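Long-range contact in BB0689 (Borrelia burgdorferi, PDB 4D53), which is an outer surface lipoprotein of the bacterial CAP superfamily whose precise biochemical role is not established: residues L77-L82 with L105-T110. Residues are numbered along the deposited sequence; the frame is centred on the assembly and turned at random.
Sequences LTREIL and LINTDT
Leu77, Arg79 and Ile81, on one face of strand 75-84, meet the end of helix 99-105 and the loop that follows it. Arg79 carries the polar part. Its CG lies anti to the carbonyl carbon, and the chain, extended to NE, brings the guanidinium out to the loop. There it meets Asn107 tip to tip, with Asn107 CB over one guanidinium face, 3.6 Å from Arg79 NE. That NE is buried without a polar partner; the charge is met at the other end of the group. Arg79 NH2 donates to Asp109 OD2 (2.8 Å) in a bent hydrogen bond (143°) that forms part of a salt bridge. The carboxylate oxygen sits near the guanidinium plane, yet is itself approached from above the carboxylate plane, 53° out of it. Arg79 NH1 pairs with Glu103 of helix 99-105, so two acids share the cation and tie the strand to both helix and loop. On one flank, the Leu77 side chain crosses that of Asp109 at about a right angle, Leu77 CD2 lying 3.8 Å from Asp109 CB. Thr110 CG2 is 4.1 Å from Leu77 CD2. On the other, the Ile81 and Leu105 side chains cross similarly, Ile81 CD1 touching Leu105 CD2 (3.8 Å), and both touch Trp95 of helix 91-96. Edge strand 75-84 pairs with antiparallel strand 125-134, and helix 64-69 packs against its other face, consistent with the alpha-beta-alpha sandwich of CAP domains.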
ATOM      1  N   LEU A  77     -14.612   2.013  -4.251  1.00 41.85           N
ATOM      2  CA  LEU A  77     -14.149   2.683  -3.045  1.00 38.69           C
ATOM      3  C   LEU A  77     -12.720   2.266  -2.829  1.00 45.54           C
ATOM      4  O   LEU A  77     -12.457   1.080  -2.888  1.00 38.87           O
ATOM      5  CB  LEU A  77     -14.937   2.213  -1.878  1.00 47.83           C
ATOM      6  CG  LEU A  77     -14.994   3.256  -0.783  1.00 51.89           C
ATOM      7  CD1 LEU A  77     -16.411   3.166  -0.165  1.00 49.25           C
ATOM      8  CD2 LEU A  77     -13.827   3.012   0.168  1.00 52.33           C
ATOM      9  N   THR A  78     -11.824   3.229  -2.543  1.00 38.00           N
ATOM     10  CA  THR A  78     -10.409   2.899  -2.352  1.00 38.81           C
ATOM     11  C   THR A  78      -9.671   3.792  -1.342  1.00 37.30           C
ATOM     12  O   THR A  78     -10.097   4.948  -1.108  1.00 35.98           O
ATOM     13  CB  THR A  78      -9.700   2.968  -3.681  1.00 43.42           C
ATOM     14  OG1 THR A  78      -8.408   2.357  -3.523  1.00 58.80           O
ATOM     15  CG2 THR A  78      -9.558   4.430  -4.131  1.00 41.99           C
ATOM     16  N   ARG A  79      -8.599   3.257  -0.716  1.00 30.17           N
ATOM     17  CA  ARG A  79      -7.678   4.080   0.118  1.00 28.75           C
ATOM     18  C   ARG A  79      -6.245   3.705  -0.194  1.00 25.34           C
ATOM     19  O   ARG A  79      -5.988   2.541  -0.565  1.00 22.24           O
ATOM     20  CB  ARG A  79      -7.830   3.815   1.568  1.00 31.48           C
ATOM     21  CG  ARG A  79      -9.221   4.196   2.044  1.00 40.65           C
ATOM     22  CD  ARG A  79      -9.571   3.328   3.179  1.00 39.60           C
ATOM     23  NE  ARG A  79     -10.943   3.571   3.634  1.00 47.36           N
ATOM     24  CZ  ARG A  79     -11.297   4.646   4.301  1.00 42.35           C
ATOM     25  NH1 ARG A  79     -10.397   5.588   4.556  1.00 39.47           N
ATOM     26  NH2 ARG A  79     -12.526   4.758   4.776  1.00 41.49           N
ATOM     27  N   GLU A  80      -5.340   4.645   0.081  1.00 21.21           N
ATOM     28  CA  GLU A  80      -3.904   4.451  -0.210  1.00 20.65           C
ATOM     29  C   GLU A  80      -3.105   4.960   0.954  1.00 20.36           C
ATOM     30  O   GLU A  80      -3.367   6.101   1.439  1.00 20.97           O
ATOM     31  CB  GLU A  80      -3.530   5.224  -1.457  1.00 20.90           C
ATOM     32  CG  GLU A  80      -2.018   5.188  -1.732  1.00 21.40           C
ATOM     33  CD  GLU A  80      -1.679   5.890  -3.049  1.00 24.93           C
ATOM     34  OE1 GLU A  80      -1.505   7.147  -3.043  1.00 23.89           O
ATOM     35  OE2 GLU A  80      -1.572   5.163  -4.074  1.00 24.77           O
ATOM     36  N   ILE A  81      -2.127   4.180   1.425  1.00 18.33           N
ATOM     37  CA  ILE A  81      -1.154   4.653   2.377  1.00 17.25           C
ATOM     38  C   ILE A  81       0.266   4.462   1.822  1.00 19.77           C
ATOM     39  O   ILE A  81       0.533   3.416   1.209  1.00 20.29           O
ATOM     40  CB  ILE A  81      -1.294   3.994   3.781  1.00 19.21           C
ATOM     41  CG1 ILE A  81      -1.216   2.493   3.708  1.00 18.04           C
ATOM     42  CG2 ILE A  81      -2.699   4.345   4.440  1.00 20.51           C
ATOM     43  CD1 ILE A  81      -1.284   1.672   5.006  1.00 19.47           C
ATOM     44  N   LEU A  82       1.150   5.423   2.134  1.00 16.90           N
ATOM     45  CA  LEU A  82       2.512   5.411   1.741  1.00 17.76           C
ATOM     46  C   LEU A  82       3.409   5.479   2.894  1.00 18.76           C
ATOM     47  O   LEU A  82       3.044   6.054   3.939  1.00 17.34           O
ATOM     48  CB  LEU A  82       2.753   6.620   0.799  1.00 17.60           C
ATOM     49  CG  LEU A  82       1.741   6.836  -0.313  1.00 19.68           C
ATOM     50  CD1 LEU A  82       1.958   8.147  -1.020  1.00 20.64           C
ATOM     51  CD2 LEU A  82       1.850   5.702  -1.365  1.00 19.62           C
ATOM     52  N   LEU A 105      -5.848   1.804   7.926  1.00 19.60           N
ATOM     53  CA  LEU A 105      -5.529   0.481   8.428  1.00 18.90           C
ATOM     54  C   LEU A 105      -6.691  -0.213   9.117  1.00 23.01           C
ATOM     55  O   LEU A 105      -6.804  -1.436   9.060  1.00 20.59           O
ATOM     56  CB  LEU A 105      -4.401   0.530   9.430  1.00 21.86           C
ATOM     57  CG  LEU A 105      -3.001   0.846   8.965  1.00 22.80           C
ATOM     58  CD1 LEU A 105      -2.037   0.978  10.174  1.00 24.11           C
ATOM     59  CD2 LEU A 105      -2.524  -0.301   8.065  1.00 25.26           C
ATOM     60  N   ILE A 106      -7.535   0.542   9.775  1.00 21.34           N
ATOM     61  CA  ILE A 106      -8.648  -0.075  10.508  1.00 23.82           C
ATOM     62  C   ILE A 106     -10.032   0.161   9.813  1.00 21.33           C
ATOM     63  O   ILE A 106     -11.061   0.069  10.486  1.00 22.17           O
ATOM     64  CB  ILE A 106      -8.668   0.393  12.015  1.00 24.27           C
ATOM     65  CG1 ILE A 106      -8.983   1.868  12.135  1.00 28.66           C
ATOM     66  CG2 ILE A 106      -7.386  -0.016  12.674  1.00 26.28           C
ATOM     67  CD1 ILE A 106      -9.317   2.303  13.583  1.00 32.57           C
ATOM     68  N   ASN A 107     -10.032   0.493   8.532  1.00 21.90           N
ATOM     69  CA  ASN A 107     -11.262   0.757   7.789  1.00 22.85           C
ATOM     70  C   ASN A 107     -12.171  -0.505   7.677  1.00 23.28           C
ATOM     71  O   ASN A 107     -11.694  -1.634   7.639  1.00 22.52           O
ATOM     72  CB  ASN A 107     -11.000   1.411   6.472  1.00 24.73           C
ATOM     73  CG  ASN A 107     -10.699   0.439   5.374  1.00 27.40           C
ATOM     74  OD1 ASN A 107      -9.546   0.005   5.107  1.00 25.87           O
ATOM     75  ND2 ASN A 107     -11.785  -0.035   4.793  1.00 24.02           N
ATOM     76  N   THR A 108     -13.476  -0.251   7.615  1.00 26.51           N
ATOM     77  CA  THR A 108     -14.480  -1.324   7.383  1.00 27.67           C
ATOM     78  C   THR A 108     -15.129  -1.199   6.052  1.00 27.38           C
ATOM     79  O   THR A 108     -16.081  -1.920   5.787  1.00 29.72           O
ATOM     80  CB  THR A 108     -15.649  -1.254   8.420  1.00 26.27           C
ATOM     81  OG1 THR A 108     -16.279   0.027   8.378  1.00 29.28           O
ATOM     82  CG2 THR A 108     -15.162  -1.545   9.699  1.00 29.60           C
ATOM     83  N   ASP A 109     -14.648  -0.304   5.192  1.00 26.04           N
ATOM     84  CA  ASP A 109     -15.246  -0.008   3.935  1.00 28.73           C
ATOM     85  C   ASP A 109     -14.750  -0.923   2.809  1.00 30.38           C
ATOM     86  O   ASP A 109     -15.275  -0.816   1.723  1.00 37.37           O
ATOM     87  CB  ASP A 109     -14.907   1.373   3.397  1.00 36.33           C
ATOM     88  CG  ASP A 109     -15.423   2.500   4.183  1.00 44.82           C
ATOM     89  OD1 ASP A 109     -16.277   2.282   5.110  1.00 48.97           O
ATOM     90  OD2 ASP A 109     -14.889   3.612   3.818  1.00 39.56           O
ATOM     91  N   THR A 110     -13.619  -1.609   2.986  1.00 26.27           N
ATOM     92  CA  THR A 110     -12.911  -2.242   1.842  1.00 24.88           C
ATOM     93  C   THR A 110     -12.839  -3.719   2.180  1.00 23.45           C
ATOM     94  O   THR A 110     -12.849  -4.058   3.353  1.00 25.36           O
ATOM     95  CB  THR A 110     -11.479  -1.649   1.607  1.00 23.59           C
ATOM     96  OG1 THR A 110     -10.729  -1.821   2.819  1.00 23.32           O
ATOM     97  CG2 THR A 110     -11.529  -0.218   1.169  1.00 27.34           C
TER